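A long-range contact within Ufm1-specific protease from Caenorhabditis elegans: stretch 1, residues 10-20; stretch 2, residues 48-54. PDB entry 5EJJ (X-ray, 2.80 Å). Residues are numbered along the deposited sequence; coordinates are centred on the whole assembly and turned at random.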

# COMPACT_ATOMS: atom_id res chain seq x y z
N ALA A 10 0.50 3.61 16.36
CA ALA A 10 1.25 3.23 15.16
C ALA A 10 2.65 2.78 15.58
O ALA A 10 3.11 1.71 15.19
CB ALA A 10 1.30 4.38 14.22
N MET A 11 3.30 3.60 16.42
CA MET A 11 4.60 3.27 17.02
C MET A 11 4.62 1.92 17.70
O MET A 11 5.46 1.10 17.37
CB MET A 11 5.02 4.34 18.02
CG MET A 11 6.33 4.01 18.74
SD MET A 11 6.86 5.28 19.93
CE MET A 11 5.51 5.27 21.10
N PHE A 12 3.70 1.70 18.66
CA PHE A 12 3.58 0.43 19.39
C PHE A 12 3.47 -0.74 18.43
O PHE A 12 4.14 -1.77 18.59
CB PHE A 12 2.34 0.42 20.28
CG PHE A 12 2.39 1.43 21.39
CD1 PHE A 12 3.60 1.76 21.99
CD2 PHE A 12 1.23 2.06 21.81
CE1 PHE A 12 3.66 2.71 23.00
CE2 PHE A 12 1.28 3.00 22.81
CZ PHE A 12 2.50 3.33 23.41
N GLN A 13 2.62 -0.58 17.43
CA GLN A 13 2.46 -1.62 16.43
C GLN A 13 3.75 -1.89 15.67
O GLN A 13 3.98 -3.00 15.21
CB GLN A 13 1.38 -1.21 15.44
CG GLN A 13 1.14 -2.25 14.40
CD GLN A 13 0.62 -3.51 15.02
OE1 GLN A 13 -0.16 -3.45 15.97
NE2 GLN A 13 1.06 -4.65 14.51
N ASN A 14 4.60 -0.88 15.52
CA ASN A 14 5.84 -1.13 14.81
C ASN A 14 6.76 -1.99 15.66
O ASN A 14 7.33 -2.95 15.16
CB ASN A 14 6.52 0.17 14.43
CG ASN A 14 6.09 0.68 13.06
OD1 ASN A 14 5.29 0.06 12.35
ND2 ASN A 14 6.63 1.84 12.69
N TYR A 15 6.88 -1.64 16.94
CA TYR A 15 7.63 -2.45 17.90
C TYR A 15 7.09 -3.87 17.92
O TYR A 15 7.85 -4.84 17.97
CB TYR A 15 7.50 -1.90 19.30
CG TYR A 15 8.31 -2.67 20.32
CD1 TYR A 15 7.77 -3.77 20.96
CD2 TYR A 15 9.61 -2.29 20.64
CE1 TYR A 15 8.50 -4.49 21.90
CE2 TYR A 15 10.35 -2.99 21.58
CZ TYR A 15 9.79 -4.10 22.21
OH TYR A 15 10.52 -4.82 23.15
N ALA A 16 5.77 -3.96 17.91
CA ALA A 16 5.09 -5.23 17.80
C ALA A 16 5.66 -6.01 16.64
O ALA A 16 6.08 -7.15 16.82
CB ALA A 16 3.58 -5.02 17.64
N ASN A 17 5.70 -5.40 15.45
CA ASN A 17 6.10 -6.13 14.24
C ASN A 17 7.57 -6.58 14.24
O ASN A 17 7.88 -7.67 13.76
CB ASN A 17 5.83 -5.31 12.98
CG ASN A 17 4.38 -5.01 12.80
OD1 ASN A 17 3.60 -5.22 13.71
ND2 ASN A 17 4.01 -4.51 11.61
N LEU A 18 8.46 -5.75 14.75
CA LEU A 18 9.87 -6.10 14.80
C LEU A 18 10.01 -7.30 15.70
O LEU A 18 10.66 -8.29 15.35
CB LEU A 18 10.70 -4.97 15.39
CG LEU A 18 12.19 -5.26 15.43
CD1 LEU A 18 12.69 -5.54 14.03
CD2 LEU A 18 12.92 -4.09 16.04
N ARG A 19 9.40 -7.17 16.87
CA ARG A 19 9.41 -8.22 17.89
C ARG A 19 9.01 -9.55 17.25
O ARG A 19 9.74 -10.54 17.38
CB ARG A 19 8.45 -7.86 19.01
CG ARG A 19 8.88 -8.38 20.35
CD ARG A 19 9.98 -7.54 20.91
NE ARG A 19 10.52 -8.18 22.10
CZ ARG A 19 11.42 -9.16 22.06
NH1 ARG A 19 11.88 -9.61 20.89
NH2 ARG A 19 11.88 -9.69 23.19
N SER A 20 7.86 -9.56 16.57
CA SER A 20 7.45 -10.69 15.74
C SER A 20 8.65 -11.20 14.94
O SER A 20 8.53 -12.01 14.02
CB SER A 20 6.32 -10.24 14.81
OG SER A 20 6.16 -11.14 13.72
N HIS A 48 7.02 8.20 11.14
CA HIS A 48 7.49 6.81 11.18
C HIS A 48 8.42 6.58 12.36
O HIS A 48 9.45 7.24 12.47
CB HIS A 48 8.28 6.44 9.93
CG HIS A 48 7.51 6.54 8.65
ND1 HIS A 48 6.47 5.70 8.34
CD2 HIS A 48 7.67 7.36 7.59
CE1 HIS A 48 5.99 6.02 7.15
NE2 HIS A 48 6.70 7.02 6.67
N VAL A 49 8.08 5.65 13.25
CA VAL A 49 9.03 5.24 14.26
C VAL A 49 9.57 3.87 13.89
O VAL A 49 8.83 2.88 13.84
CB VAL A 49 8.40 5.24 15.64
CG1 VAL A 49 9.41 4.77 16.65
CG2 VAL A 49 7.93 6.63 15.99
N LEU A 50 10.85 3.80 13.57
CA LEU A 50 11.42 2.53 13.13
C LEU A 50 12.36 1.90 14.16
O LEU A 50 13.39 2.48 14.51
CB LEU A 50 12.08 2.67 11.78
CG LEU A 50 11.07 2.96 10.67
CD1 LEU A 50 11.78 3.21 9.32
CD2 LEU A 50 10.01 1.85 10.57
N PHE A 51 11.98 0.72 14.65
CA PHE A 51 12.76 0.02 15.65
C PHE A 51 13.80 -0.89 14.99
O PHE A 51 13.59 -1.41 13.88
CB PHE A 51 11.84 -0.79 16.56
CG PHE A 51 10.94 0.05 17.40
CD1 PHE A 51 9.65 0.32 16.99
CD2 PHE A 51 11.38 0.58 18.59
CE1 PHE A 51 8.80 1.11 17.76
CE2 PHE A 51 10.54 1.39 19.37
CZ PHE A 51 9.26 1.65 18.96
N ALA A 52 14.92 -1.09 15.68
CA ALA A 52 16.00 -1.95 15.19
C ALA A 52 16.86 -2.50 16.33
O ALA A 52 17.11 -1.80 17.33
CB ALA A 52 16.87 -1.20 14.22
N TYR A 53 17.31 -3.75 16.17
CA TYR A 53 18.31 -4.34 17.06
C TYR A 53 19.66 -3.66 16.82
O TYR A 53 19.87 -3.05 15.77
CB TYR A 53 18.43 -5.84 16.81
CG TYR A 53 17.17 -6.63 17.11
CD1 TYR A 53 16.25 -6.88 16.12
CD2 TYR A 53 16.92 -7.13 18.38
CE1 TYR A 53 15.10 -7.62 16.37
CE2 TYR A 53 15.78 -7.87 18.65
CZ TYR A 53 14.87 -8.11 17.64
OH TYR A 53 13.73 -8.85 17.89
N ALA A 54 20.56 -3.76 17.79
CA ALA A 54 21.78 -2.95 17.78
C ALA A 54 22.65 -3.11 16.54
O ALA A 54 23.36 -2.16 16.17
CB ALA A 54 22.58 -3.17 19.04

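Helix 10–19 packs along strand 48–53, the two running in roughly the same direction with axes 27° apart and 7.9 Å at closest approach; the contact buries 502 Å². Phe 51 is its centre. With chi1 at -66° (m) and CA-to-CB pointing toward the helix, its ring lies against the helix backbone, Phe 51 CE1 3.4 Å from Met 11 O at the ring edge. Tyr 15 covers one face: Tyr 15 CB sits 3.6 Å from Phe 51 CE1, and its t chi1, with chi2 at -88°, turns the edge of its own ring to that face, the planes at 89° and the centroids 5.3 Å apart. The t chi1 of Met 11 places Met 11 CG 3.8 Å from both Val 49 CG1 and Phe 51 CZ; chi2 is also t and chi3 p. Its apolar chain suits this buried position.

Asn 14 supplies the one hydrogen bond across the contact. Its chi1 of -90° carries the amide to the strand, where Asn 14 ND2 donates to Val 49 O (2.7 Å, 156°). One turn on, Leu 18 (t, p) brings CD2 to 3.5 Å from Phe 51 CB, while Leu 18 CG lies 3.9 Å from Tyr 53 CE1. Tyr 53 starts sideways, but its end comes nearer the helix, with Tyr 53 OH 3.6 Å from Arg 19 NH1, a contact without a hydrogen bond.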